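Local coordinates for protein putative secreted endoglycosylceramidase (Rhodococcus hoagii, PDB 6JYZ) that acts as an endogalactosylceramidase, a family 5 glycoside hydrolase that probably cleaves the O-glycosidic bond between the sugar chain and the ceramide of galactose-linked glycosphingolipids, at residues L219-P223 with F240-I245; H258-P264 with L286-H292; L276-L282 with A317-Y321. One frame throughout, in Å; residues are numbered along the deposited sequence.

Contact 1 (L219-P223 with F240-I245)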
loop_
_atom_site.group_PDB
_atom_site.type_symbol
_atom_site.label_atom_id
_atom_site.label_comp_id
_atom_site.label_asym_id
_atom_site.label_seq_id
_atom_site.Cartn_x
_atom_site.Cartn_y
_atom_site.Cartn_z
ATOM N N LEU A 219 -9.585 1.394 0.388
ATOM C CA LEU A 219 -10.676 1.857 1.225
ATOM C C LEU A 219 -10.417 1.806 2.716
ATOM O O LEU A 219 -10.813 2.704 3.451
ATOM C CB LEU A 219 -11.939 1.071 0.894
ATOM C CG LEU A 219 -12.400 1.228 -0.549
ATOM C CD1 LEU A 219 -13.638 0.318 -0.772
ATOM C CD2 LEU A 219 -12.766 2.684 -0.851
ATOM N N LEU A 220 -9.736 0.741 3.171
ATOM C CA LEU A 220 -9.296 0.710 4.568
ATOM C C LEU A 220 -8.147 -0.271 4.672
ATOM O O LEU A 220 -8.297 -1.459 4.233
ATOM C CB LEU A 220 -10.435 0.292 5.501
ATOM C CG LEU A 220 -10.122 0.306 7.000
ATOM C CD1 LEU A 220 -9.713 1.696 7.467
ATOM C CD2 LEU A 220 -11.323 -0.193 7.760
ATOM N N ASN A 221 -7.045 0.154 5.246
ATOM C CA ASN A 221 -5.909 -0.763 5.392
ATOM C C ASN A 221 -6.259 -1.851 6.393
ATOM O O ASN A 221 -6.833 -1.549 7.471
ATOM C CB ASN A 221 -4.746 0.013 5.988
ATOM C CG ASN A 221 -3.559 -0.900 6.220
ATOM O OD1 ASN A 221 -3.003 -1.438 5.248
ATOM N ND2 ASN A 221 -3.125 -1.065 7.447
ATOM N N GLU A 222 -5.876 -3.084 6.084
ATOM C CA GLU A 222 -5.937 -4.281 6.970
ATOM C C GLU A 222 -7.126 -4.217 7.916
ATOM O O GLU A 222 -6.952 -4.285 9.161
ATOM C CB GLU A 222 -4.623 -4.441 7.718
ATOM C CG GLU A 222 -3.484 -4.706 6.763
ATOM C CD GLU A 222 -2.186 -5.162 7.393
ATOM O OE1 GLU A 222 -2.027 -4.979 8.607
ATOM O OE2 GLU A 222 -1.256 -5.608 6.647
ATOM N N PRO A 223 -8.365 -4.226 7.397
ATOM C CA PRO A 223 -9.503 -4.145 8.320
ATOM C C PRO A 223 -9.460 -5.296 9.326
ATOM O O PRO A 223 -9.315 -6.455 8.922
ATOM C CB PRO A 223 -10.721 -4.218 7.412
ATOM C CG PRO A 223 -10.205 -3.769 6.074
ATOM C CD PRO A 223 -8.761 -4.259 5.986
ATOM N N PHE A 240 -19.103 -2.613 4.337
ATOM C CA PHE A 240 -18.504 -1.306 4.408
ATOM C C PHE A 240 -17.952 -0.921 3.021
ATOM O O PHE A 240 -18.197 0.223 2.553
ATOM C CB PHE A 240 -17.382 -1.273 5.447
ATOM C CG PHE A 240 -16.411 -0.131 5.227
ATOM C CD1 PHE A 240 -16.854 1.197 5.354
ATOM C CD2 PHE A 240 -15.104 -0.352 4.856
ATOM C CE1 PHE A 240 -15.972 2.299 5.158
ATOM C CE2 PHE A 240 -14.249 0.718 4.617
ATOM C CZ PHE A 240 -14.661 2.024 4.752
ATOM N N TYR A 241 -17.243 -1.789 2.341
ATOM C CA TYR A 241 -16.723 -1.419 1.037
ATOM C C TYR A 241 -17.862 -1.022 0.100
ATOM O O TYR A 241 -17.711 -0.042 -0.654
ATOM C CB TYR A 241 -15.949 -2.559 0.405
ATOM C CG TYR A 241 -14.665 -2.964 1.090
ATOM C CD1 TYR A 241 -13.910 -2.092 1.834
ATOM C CD2 TYR A 241 -14.181 -4.261 0.949
ATOM C CE1 TYR A 241 -12.722 -2.491 2.462
ATOM C CE2 TYR A 241 -12.986 -4.683 1.496
ATOM C CZ TYR A 241 -12.255 -3.791 2.229
ATOM O OH TYR A 241 -11.060 -4.120 2.801
ATOM N N GLN A 242 -18.974 -1.752 0.115
ATOM C CA GLN A 242 -20.078 -1.419 -0.794
ATOM C C GLN A 242 -20.585 -0.029 -0.477
ATOM O O GLN A 242 -20.860 0.756 -1.417
ATOM C CB GLN A 242 -21.137 -2.499 -0.629
ATOM C CG GLN A 242 -22.367 -2.202 -1.521
ATOM C CD GLN A 242 -23.378 -3.315 -1.366
ATOM O OE1 GLN A 242 -23.890 -3.515 -0.269
ATOM N NE2 GLN A 242 -23.607 -3.992 -2.475
ATOM N N ARG A 243 -20.760 0.318 0.786
ATOM C CA ARG A 243 -21.216 1.671 1.140
ATOM C C ARG A 243 -20.197 2.715 0.701
ATOM O O ARG A 243 -20.604 3.759 0.148
ATOM C CB ARG A 243 -21.403 1.763 2.656
ATOM C CG ARG A 243 -22.632 1.072 3.198
ATOM C CD ARG A 243 -22.753 1.330 4.702
ATOM N NE ARG A 243 -23.041 2.753 5.045
ATOM C CZ ARG A 243 -23.297 3.280 6.328
ATOM N NH1 ARG A 243 -23.176 2.502 7.374
ATOM N NH2 ARG A 243 -23.686 4.536 6.526
ATOM N N ALA A 244 -18.916 2.489 0.911
ATOM C CA ALA A 244 -17.916 3.484 0.546
ATOM C C ALA A 244 -17.858 3.637 -0.959
ATOM O O ALA A 244 -17.784 4.788 -1.442
ATOM C CB ALA A 244 -16.562 3.033 1.056
ATOM N N ILE A 245 -17.935 2.559 -1.722
ATOM C CA ILE A 245 -17.863 2.654 -3.193
ATOM C C ILE A 245 -19.068 3.464 -3.674
ATOM O O ILE A 245 -18.881 4.336 -4.570
ATOM C CB ILE A 245 -17.862 1.253 -3.812
ATOM C CG1 ILE A 245 -16.552 0.556 -3.491
ATOM C CG2 ILE A 245 -18.071 1.328 -5.333
ATOM C CD1 ILE A 245 -16.560 -0.967 -3.761
HETATM O O HOH W 1 -9.196 -1.750 1.504
#

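Contact 2 (H258-P264 with L286-H292)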
loop_
_atom_site.group_PDB
_atom_site.type_symbol
_atom_site.label_atom_id
_atom_site.label_comp_id
_atom_site.label_asym_id
_atom_site.label_seq_id
_atom_site.Cartn_x
_atom_site.Cartn_y
_atom_site.Cartn_z
ATOM N N HIS A 258 -12.263 6.388 -10.510
ATOM C CA HIS A 258 -10.952 5.838 -10.217
ATOM C C HIS A 258 -11.032 4.398 -9.723
ATOM O O HIS A 258 -12.117 3.881 -9.434
ATOM C CB HIS A 258 -10.230 6.745 -9.210
ATOM C CG HIS A 258 -9.958 8.134 -9.723
ATOM N ND1 HIS A 258 -10.984 9.058 -10.117
ATOM C CD2 HIS A 258 -8.761 8.735 -9.908
ATOM C CE1 HIS A 258 -10.344 10.212 -10.483
ATOM N NE2 HIS A 258 -9.020 10.017 -10.312
ATOM N N LEU A 259 -9.873 3.745 -9.608
ATOM C CA LEU A 259 -9.882 2.339 -9.125
ATOM C C LEU A 259 -10.209 2.264 -7.645
ATOM O O LEU A 259 -9.903 3.185 -6.883
ATOM C CB LEU A 259 -8.489 1.731 -9.343
ATOM C CG LEU A 259 -8.029 1.556 -10.764
ATOM C CD1 LEU A 259 -6.743 0.781 -10.953
ATOM C CD2 LEU A 259 -8.962 1.728 -11.903
ATOM N N VAL A 260 -10.826 1.145 -7.301
ATOM C CA VAL A 260 -11.157 0.879 -5.891
ATOM C C VAL A 260 -10.291 -0.284 -5.466
ATOM O O VAL A 260 -10.488 -1.397 -5.978
ATOM C CB VAL A 260 -12.637 0.603 -5.736
ATOM C CG1 VAL A 260 -12.824 0.027 -4.324
ATOM C CG2 VAL A 260 -13.386 1.945 -5.872
ATOM N N ILE A 261 -9.377 -0.043 -4.537
ATOM C CA ILE A 261 -8.459 -1.072 -4.075
ATOM C C ILE A 261 -9.038 -1.550 -2.745
ATOM O O ILE A 261 -9.280 -0.762 -1.823
ATOM C CB ILE A 261 -7.080 -0.426 -3.916
ATOM C CG1 ILE A 261 -6.557 -0.107 -5.334
ATOM C CG2 ILE A 261 -6.114 -1.333 -3.182
ATOM C CD1 ILE A 261 -5.370 0.879 -5.334
ATOM N N PHE A 262 -9.323 -2.853 -2.667
ATOM C CA PHE A 262 -9.983 -3.391 -1.474
ATOM C C PHE A 262 -9.184 -4.583 -0.976
ATOM O O PHE A 262 -8.522 -5.294 -1.740
ATOM C CB PHE A 262 -11.434 -3.781 -1.749
ATOM C CG PHE A 262 -11.572 -5.024 -2.576
ATOM C CD1 PHE A 262 -11.495 -5.012 -3.968
ATOM C CD2 PHE A 262 -11.796 -6.272 -1.964
ATOM C CE1 PHE A 262 -11.568 -6.200 -4.682
ATOM C CE2 PHE A 262 -11.879 -7.430 -2.692
ATOM C CZ PHE A 262 -11.768 -7.408 -4.067
ATOM N N GLU A 263 -9.290 -4.784 0.357
ATOM C CA GLU A 263 -8.415 -5.741 1.031
ATOM C C GLU A 263 -9.224 -6.853 1.674
ATOM O O GLU A 263 -10.349 -6.620 2.164
ATOM C CB GLU A 263 -7.584 -5.035 2.100
ATOM C CG GLU A 263 -6.640 -3.990 1.456
ATOM C CD GLU A 263 -5.813 -3.332 2.505
ATOM O OE1 GLU A 263 -5.365 -3.963 3.460
ATOM O OE2 GLU A 263 -5.590 -2.062 2.394
ATOM N N PRO A 264 -8.661 -8.034 1.889
ATOM C CA PRO A 264 -9.243 -8.973 2.863
ATOM C C PRO A 264 -8.932 -8.416 4.250
ATOM O O PRO A 264 -8.248 -7.400 4.432
ATOM C CB PRO A 264 -8.374 -10.229 2.577
ATOM C CG PRO A 264 -7.002 -9.666 2.288
ATOM C CD PRO A 264 -7.296 -8.410 1.454
ATOM N N LEU A 286 -14.066 -1.585 -11.632
ATOM C CA LEU A 286 -12.743 -1.041 -11.369
ATOM C C LEU A 286 -12.189 -1.452 -10.011
ATOM O O LEU A 286 -11.234 -0.817 -9.538
ATOM C CB LEU A 286 -12.752 0.497 -11.506
ATOM C CG LEU A 286 -13.293 0.992 -12.837
ATOM C CD1 LEU A 286 -13.254 2.534 -12.888
ATOM C CD2 LEU A 286 -12.514 0.428 -13.999
ATOM N N VAL A 287 -12.723 -2.539 -9.441
ATOM C CA VAL A 287 -12.099 -2.988 -8.184
ATOM C C VAL A 287 -10.810 -3.754 -8.449
ATOM O O VAL A 287 -10.607 -4.382 -9.496
ATOM C CB VAL A 287 -13.082 -3.880 -7.376
ATOM C CG1 VAL A 287 -14.312 -3.078 -6.950
ATOM C CG2 VAL A 287 -13.443 -5.196 -8.079
ATOM N N VAL A 288 -9.919 -3.702 -7.457
ATOM C CA VAL A 288 -8.589 -4.324 -7.478
ATOM C C VAL A 288 -8.391 -5.005 -6.133
ATOM O O VAL A 288 -8.529 -4.339 -5.091
ATOM C CB VAL A 288 -7.521 -3.238 -7.721
ATOM C CG1 VAL A 288 -6.126 -3.839 -7.522
ATOM C CG2 VAL A 288 -7.685 -2.579 -9.103
ATOM N N PHE A 289 -8.100 -6.307 -6.147
ATOM C CA PHE A 289 -7.901 -7.046 -4.904
ATOM C C PHE A 289 -6.473 -6.870 -4.391
ATOM O O PHE A 289 -5.497 -7.012 -5.153
ATOM C CB PHE A 289 -8.183 -8.525 -5.198
ATOM C CG PHE A 289 -8.084 -9.411 -3.973
ATOM C CD1 PHE A 289 -8.753 -9.081 -2.797
ATOM C CD2 PHE A 289 -7.274 -10.544 -3.965
ATOM C CE1 PHE A 289 -8.642 -9.896 -1.649
ATOM C CE2 PHE A 289 -7.188 -11.341 -2.803
ATOM C CZ PHE A 289 -7.847 -11.001 -1.679
ATOM N N SER A 290 -6.325 -6.482 -3.123
ATOM C CA SER A 290 -5.043 -6.049 -2.587
ATOM C C SER A 290 -4.747 -6.703 -1.232
ATOM O O SER A 290 -4.642 -6.014 -0.214
ATOM C CB SER A 290 -5.055 -4.539 -2.502
ATOM O OG SER A 290 -3.764 -4.038 -2.241
ATOM N N PRO A 291 -4.548 -8.023 -1.178
ATOM C CA PRO A 291 -3.992 -8.676 0.014
ATOM C C PRO A 291 -2.535 -8.272 0.171
ATOM O O PRO A 291 -1.873 -7.838 -0.790
ATOM C CB PRO A 291 -4.098 -10.169 -0.344
ATOM C CG PRO A 291 -3.856 -10.178 -1.848
ATOM C CD PRO A 291 -4.612 -8.935 -2.337
ATOM N N HIS A 292 -2.053 -8.337 1.394
ATOM C CA HIS A 292 -0.672 -8.046 1.749
ATOM C C HIS A 292 0.078 -9.359 1.845
ATOM O O HIS A 292 -0.270 -10.238 2.640
ATOM C CB HIS A 292 -0.555 -7.232 3.047
ATOM C CG HIS A 292 -1.298 -5.926 2.898
ATOM N ND1 HIS A 292 -1.521 -5.088 3.980
ATOM C CD2 HIS A 292 -1.818 -5.315 1.788
ATOM C CE1 HIS A 292 -2.160 -3.990 3.520
ATOM N NE2 HIS A 292 -2.373 -4.095 2.202
HETATM O O HOH W 2 -4.600 -6.478 2.499
#

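Contact 3 (L276-L282 with A317-Y321)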
loop_
_atom_site.group_PDB
_atom_site.type_symbol
_atom_site.label_atom_id
_atom_site.label_comp_id
_atom_site.label_asym_id
_atom_site.label_seq_id
_atom_site.Cartn_x
_atom_site.Cartn_y
_atom_site.Cartn_z
ATOM N N LEU A 276 -12.896 -14.365 2.030
ATOM C CA LEU A 276 -12.926 -13.265 1.068
ATOM C C LEU A 276 -14.202 -12.438 1.245
ATOM O O LEU A 276 -15.309 -13.002 1.284
ATOM C CB LEU A 276 -12.852 -13.792 -0.358
ATOM C CG LEU A 276 -11.551 -14.478 -0.721
ATOM C CD1 LEU A 276 -11.534 -14.995 -2.120
ATOM C CD2 LEU A 276 -10.330 -13.537 -0.532
ATOM N N PRO A 277 -14.135 -11.106 1.304
ATOM C CA PRO A 277 -15.337 -10.280 1.215
ATOM C C PRO A 277 -16.223 -10.698 0.049
ATOM O O PRO A 277 -15.744 -10.836 -1.081
ATOM C CB PRO A 277 -14.783 -8.838 1.024
ATOM C CG PRO A 277 -13.441 -8.927 1.782
ATOM C CD PRO A 277 -12.918 -10.295 1.382
ATOM N N PRO A 278 -17.510 -10.990 0.255
ATOM C CA PRO A 278 -18.326 -11.545 -0.829
ATOM C C PRO A 278 -18.341 -10.636 -2.046
ATOM O O PRO A 278 -18.403 -9.423 -1.958
ATOM C CB PRO A 278 -19.686 -11.668 -0.161
ATOM C CG PRO A 278 -19.349 -11.943 1.317
ATOM C CD PRO A 278 -18.154 -11.084 1.598
ATOM N N ARG A 279 -18.281 -11.295 -3.198
ATOM C CA ARG A 279 -18.200 -10.629 -4.501
ATOM C C ARG A 279 -19.313 -9.654 -4.728
ATOM O O ARG A 279 -19.061 -8.611 -5.396
ATOM C CB ARG A 279 -18.483 -11.649 -5.648
ATOM C CG ARG A 279 -17.340 -12.602 -5.840
ATOM C CD ARG A 279 -17.486 -13.347 -7.178
ATOM N NE ARG A 279 -18.520 -14.314 -7.492
ATOM C CZ ARG A 279 -18.280 -15.256 -8.412
ATOM N NH1 ARG A 279 -17.113 -15.267 -9.046
ATOM N NH2 ARG A 279 -19.191 -16.170 -8.706
ATOM N N HIS A 280 -20.533 -9.913 -4.277
ATOM C CA HIS A 280 -21.617 -9.017 -4.596
ATOM C C HIS A 280 -21.371 -7.624 -4.011
ATOM O O HIS A 280 -21.879 -6.623 -4.532
ATOM C CB HIS A 280 -22.971 -9.565 -4.133
ATOM C CG HIS A 280 -23.246 -9.460 -2.652
ATOM N ND1 HIS A 280 -22.838 -10.362 -1.650
ATOM C CD2 HIS A 280 -23.934 -8.500 -2.052
ATOM C CE1 HIS A 280 -23.367 -9.904 -0.506
ATOM N NE2 HIS A 280 -23.954 -8.777 -0.717
ATOM N N TYR A 281 -20.606 -7.488 -2.931
ATOM C CA TYR A 281 -20.291 -6.184 -2.371
ATOM C C TYR A 281 -19.307 -5.384 -3.227
ATOM O O TYR A 281 -19.210 -4.170 -2.995
ATOM C CB TYR A 281 -19.685 -6.384 -0.984
ATOM C CG TYR A 281 -20.622 -6.872 0.095
ATOM C CD1 TYR A 281 -21.790 -6.195 0.402
ATOM C CD2 TYR A 281 -20.298 -8.031 0.810
ATOM C CE1 TYR A 281 -22.620 -6.594 1.454
ATOM C CE2 TYR A 281 -21.088 -8.430 1.885
ATOM C CZ TYR A 281 -22.209 -7.683 2.191
ATOM O OH TYR A 281 -23.050 -8.019 3.245
ATOM N N LEU A 282 -18.542 -6.052 -4.095
ATOM C CA LEU A 282 -17.461 -5.487 -4.894
ATOM C C LEU A 282 -17.821 -5.558 -6.375
ATOM O O LEU A 282 -16.910 -5.609 -7.185
ATOM C CB LEU A 282 -16.148 -6.208 -4.593
ATOM C CG LEU A 282 -15.392 -5.912 -3.290
ATOM C CD1 LEU A 282 -15.165 -4.440 -3.017
ATOM C CD2 LEU A 282 -15.880 -6.693 -2.114
ATOM N N ALA A 317 -7.641 -15.895 -5.814
ATOM C CA ALA A 317 -8.677 -15.047 -5.179
ATOM C C ALA A 317 -9.042 -13.882 -6.110
ATOM O O ALA A 317 -10.200 -13.579 -6.328
ATOM C CB ALA A 317 -8.169 -14.555 -3.835
ATOM N N ALA A 318 -8.007 -13.206 -6.689
ATOM C CA ALA A 318 -8.299 -12.080 -7.583
ATOM C C ALA A 318 -9.081 -12.567 -8.787
ATOM O O ALA A 318 -10.015 -11.885 -9.248
ATOM C CB ALA A 318 -6.978 -11.434 -8.035
ATOM N N ASP A 319 -8.772 -13.743 -9.283
ATOM C CA ASP A 319 -9.519 -14.285 -10.422
ATOM C C ASP A 319 -10.964 -14.583 -10.076
ATOM O O ASP A 319 -11.850 -14.391 -10.910
ATOM C CB ASP A 319 -8.781 -15.519 -10.936
ATOM C CG ASP A 319 -9.559 -16.256 -12.012
ATOM O OD1 ASP A 319 -9.566 -15.701 -13.141
ATOM O OD2 ASP A 319 -10.205 -17.283 -11.680
ATOM N N TRP A 320 -11.236 -14.982 -8.837
ATOM C CA TRP A 320 -12.617 -15.162 -8.411
ATOM C C TRP A 320 -13.415 -13.874 -8.502
ATOM O O TRP A 320 -14.604 -13.849 -8.851
ATOM C CB TRP A 320 -12.641 -15.770 -7.001
ATOM C CG TRP A 320 -14.019 -15.972 -6.426
ATOM C CD1 TRP A 320 -14.921 -16.921 -6.862
ATOM C CD2 TRP A 320 -14.549 -15.324 -5.276
ATOM N NE1 TRP A 320 -16.000 -16.878 -6.007
ATOM C CE2 TRP A 320 -15.837 -15.873 -5.077
ATOM C CE3 TRP A 320 -14.146 -14.244 -4.476
ATOM C CZ2 TRP A 320 -16.690 -15.487 -4.037
ATOM C CZ3 TRP A 320 -14.967 -13.874 -3.425
ATOM C CH2 TRP A 320 -16.213 -14.487 -3.198
ATOM N N TYR A 321 -12.791 -12.730 -8.172
ATOM C CA TYR A 321 -13.394 -11.446 -8.301
ATOM C C TYR A 321 -13.389 -10.932 -9.734
ATOM O O TYR A 321 -14.000 -9.878 -10.003
ATOM C CB TYR A 321 -12.679 -10.374 -7.460
ATOM C CG TYR A 321 -12.849 -10.527 -5.980
ATOM C CD1 TYR A 321 -14.058 -10.170 -5.373
ATOM C CD2 TYR A 321 -11.800 -10.961 -5.204
ATOM C CE1 TYR A 321 -14.179 -10.218 -3.974
ATOM C CE2 TYR A 321 -11.911 -11.049 -3.811
ATOM C CZ TYR A 321 -13.107 -10.667 -3.233
ATOM O OH TYR A 321 -13.196 -10.717 -1.853
HETATM O O HOH W 3 -15.781 -8.442 -8.053
#

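Contact 1 (L219-P223 with F240-I245)
Leu219 packs against the side of helix 230-251 with both its methyls. CD1 comes to 3.6 Å from CD1 of Tyr241 and also meets CG1 of Ile245 at 4.0 Å. With CG anti to the carbonyl carbon (chi1 -61°), the fork straddles the helix surface, and CD2 reaches CB of Ala244 at 4.3 Å. Leu220 adds its CB, 3.9 Å from CE2 of Phe240, and the edge of that ring faces Leu219 O. At the far end Pro223 crosses Tyr241 at about a right angle, its CG 3.4 Å from the OH.

The polar link is indirect: one water accepts from Leu220 N at 3.0 Å and donates to Tyr241 OH at 3.3 Å. Outside the pair, Tyr241 OH is hydrogen-bonded to Glu263 O and Leu219 O to Trp201 NE1, while Phe240 sits edge-to-face on Phe186. The sequence Asn221-Glu222-Pro223 after strand 214-218 matches the family 5 signature, whose glutamate is the acid/base in relatives.

All touching residues are buried, so the loop is joined to the helix chiefly by apolar packing, while the tyrosine hydroxyl takes a water proton and bonds the Glu263 carbonyl.

Contact 2 (H258-P264 with L286-H292)
Val260, Phe262, Val288 and Ser290 carry the backbone pairing of two parallel strands, whose axes approach to 4.6 Å at 29°. Val260 N donates to Leu286 O, Val288 N to Val260 O at 2.8 Å, Phe262 N to Val288 O, and Ser290 N to Phe262 O at 2.9 Å, a ladder extending one residue beyond each end of strand 287-289.

Among the aromatics, Phe262 has CG between its backbone N and carbonyl carbon (chi1 73°), which turns the ring toward the partner strand. Phe289 CA lies over one face, 4.2 Å from the ring centroid, and Phe262 CE2 touches Phe289 CD1 at 3.5 Å, the ring planes being oblique at 43°. Phe262 CE1 lies 3.9 Å from Val287 CB. Replacing Phe262 by alanine removes the ring and would probably open a gap beside Val287 and Phe289 CA.

Apolar contacts on the other face pair Ile261 with Val288 side by side; Ile261 CG2 and Ser290 CB are tight at 3.4 Å.

Polar groups gather at the C-terminal ends. A water donates to Glu263 OE1 at 2.8 Å and to Ser290 O. Glu263 OE1 accepts from Glu222 N, OE2 forms a salt bridge with Arg83, and His292 ND1 is hydrogen-bonded to Glu222. The chemistry changes along the pair, from apolar packing to a polar network around Glu222, consistent with an active site at the C-terminal strand ends, as in TIM-barrel hydrolases.

Contact 3 (L276-L282 with A317-Y321)
The guanidinium of Arg279 lies flat on the indole of Trp320, its plane only 8° from the ring plane and the centres 4.2 Å apart. Two parts of the chain share the work. Arg279 CG sits over the six-membered ring, 3.4 Å from its centroid in a CH-pi contact, while CZ stands off-centre over the five-membered ring as a cation-pi partner. The bend at chi3 (-67°) turns the end of the chain along the indole and brings Arg279 NH1 to Trp320 O at 2.9 Å; the acceptor lies in the guanidinium plane and the donor in the carbonyl plane. Stack and hydrogen bond together restrain the rotation of the guanidinium.

Trp320 has CG anti to its backbone N (chi1 178°), which carries the indole out to the loop. Leu276 slides past it in the opposite direction, Leu276 CD1 lying 3.6 Å from Trp320 CE3 and 3.8 Å from Ala317 CB. Tyr321 is turned differently, with CG anti to its carbonyl carbon and beside its backbone N, and Tyr321 OH donates to a lone pair of Pro277 O at 2.7 Å. Trp320 CE3 lies 3.8 Å above the plane of the tyrosine ring, over its centre, and Leu282 CD2 approaches Tyr321 CE1 more loosely, at 4.3 Å.

The contact seats the loop between helix 268-271 and strand 287-289 against residues 317-321 of helix 307-321. Inward, Tyr321 meets Phe262 edge-to-face and also touches Phe289; Leu276 and Ala317 both reach Trp268 of helix 268-271, and Tyr281 OH is hydrogen-bonded to Asp235 of helix 230-251.

Overall arrangement
Contact 2 touches both others; its centre lies about 9 Å from that of contact 1 and about 10 Å from that of contact 3. Toward contact 1 the shortest links are polar: Tyr241 OH to Glu263 O and Glu222 OE2 to His292 ND1, both 2.7 Å and probable hydrogen bonds. Toward contact 3 they are apolar, with Phe262 CE2 3.5 Å from Tyr321 CZ and Phe289 CE2 3.5 Å from Ala317 CB. Contacts 1 and 3, centres about 13 Å apart, meet where Leu282 CD1 packs on Ile245 CD1 at 3.8 Å. The probable catalytic centre, around Glu222 and Glu329, borders contacts 1 and 2; contact 3 lies away from it, among helices and loops packed on strand 287-289.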